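Local atomic coordinates of isoflavone reductase (Medicago sativa, PDB entry 2GAS), a protein that reduces achiral isoflavones to chiral isoflavanones with NADPH, a late step in making the alfalfa phytoalexin medicarpin. Residues R161-A164 with D170-R173. Numbering follows the deposited sequence.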
# COMPACT_ATOMS: atom_id res chain seq x y z
N ARG A 161 -12.87 0.17 6.13
CA ARG A 161 -14.06 0.94 5.84
C ARG A 161 -15.34 0.12 5.79
O ARG A 161 -16.39 0.58 6.22
CB ARG A 161 -13.92 1.71 4.53
CG ARG A 161 -15.12 2.59 4.28
CD ARG A 161 -14.96 3.46 3.06
NE ARG A 161 -16.17 4.26 2.86
CZ ARG A 161 -16.28 5.21 1.95
NH1 ARG A 161 -15.25 5.49 1.15
NH2 ARG A 161 -17.41 5.89 1.83
N ASN A 162 -15.27 -1.09 5.24
CA ASN A 162 -16.48 -1.90 5.20
C ASN A 162 -16.33 -3.17 6.02
O ASN A 162 -17.06 -4.14 5.80
CB ASN A 162 -16.87 -2.23 3.75
CG ASN A 162 -15.83 -3.04 3.02
OD1 ASN A 162 -16.03 -3.40 1.86
ND2 ASN A 162 -14.71 -3.33 3.68
N LEU A 163 -15.42 -3.14 6.98
CA LEU A 163 -15.17 -4.29 7.85
C LEU A 163 -15.00 -5.57 7.05
O LEU A 163 -15.50 -6.64 7.44
CB LEU A 163 -16.31 -4.44 8.86
CG LEU A 163 -16.19 -3.66 10.17
CD1 LEU A 163 -15.84 -2.21 9.91
CD2 LEU A 163 -17.50 -3.77 10.95
N ALA A 164 -14.30 -5.46 5.92
CA ALA A 164 -14.04 -6.60 5.04
C ALA A 164 -15.30 -7.34 4.60
O ALA A 164 -15.28 -8.56 4.45
CB ALA A 164 -13.08 -7.56 5.72
N ASP A 170 -19.56 1.06 3.41
CA ASP A 170 -19.44 1.57 4.77
C ASP A 170 -19.58 0.44 5.78
O ASP A 170 -20.02 -0.66 5.44
CB ASP A 170 -20.50 2.64 5.02
CG ASP A 170 -20.13 3.98 4.41
OD1 ASP A 170 -19.35 4.00 3.44
OD2 ASP A 170 -20.62 5.02 4.90
N PRO A 171 -19.22 0.70 7.05
CA PRO A 171 -19.32 -0.35 8.08
C PRO A 171 -20.76 -0.81 8.28
O PRO A 171 -21.67 0.00 8.38
CB PRO A 171 -18.78 0.34 9.33
CG PRO A 171 -17.83 1.37 8.78
CD PRO A 171 -18.61 1.92 7.61
N PRO A 172 -20.97 -2.13 8.35
CA PRO A 172 -22.32 -2.66 8.54
C PRO A 172 -22.78 -2.30 9.94
O PRO A 172 -21.98 -2.31 10.88
CB PRO A 172 -22.13 -4.16 8.37
CG PRO A 172 -20.76 -4.37 8.97
CD PRO A 172 -19.97 -3.21 8.38
N ARG A 173 -24.06 -2.00 10.09
CA ARG A 173 -24.58 -1.63 11.40
C ARG A 173 -25.55 -2.66 11.97
O ARG A 173 -26.04 -2.49 13.09
CB ARG A 173 -25.27 -0.27 11.31
CG ARG A 173 -24.37 0.81 10.73
CD ARG A 173 -25.15 2.09 10.47
NE ARG A 173 -25.25 2.95 11.64
CZ ARG A 173 -24.34 3.85 11.99
NH1 ARG A 173 -23.25 4.02 11.25
NH2 ARG A 173 -24.52 4.59 13.07
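Arg-161 and Asp-170 form a salt bridge across a loop that leaves helix 156-160 through a Schellman motif and returns toward strand 175-179. The guanidinium grips side-on, with two of its nitrogens, NE and NH2, directed at one oxygen: NE of Arg-161 lies 3.2 Å from OD1 of Asp-170, and NH2 of Arg-161 is equally far from that atom. The NH2 bond uses the syn lone pair, whereas NE comes in from above the carboxylate plane; the two flat groups are turned 44° apart. Both bonds are bent, with 142° at the NE hydrogen. Reach comes from an extended arginine chain, CG anti to the backbone N (chi1 -176°). A methionine here would probably span a similar length yet leave the Asp-170 carboxylate without its charged mate.

Beneath the bridge, the carbonyl O of Arg-161 sits 2.9 Å from CD of Pro-171; it also lies close to the proline N, which has no hydrogen to share, so that approach is no hydrogen bond. Leu-163, the C-prime residue of the Schellman motif with positive phi, splits its methyls between two prolines: CD1 meets CB of Pro-171 at 3.9 Å, and CD2 comes to 3.6 Å from CD of Pro-172.

Farther out, Phe-306 abuts Arg-161 and Asp-170, while Trp-230 of helix 223-234 touches Leu-163 and Pro-171 and hydrogen-bonds through NE1 to the Pro-172 carbonyl O.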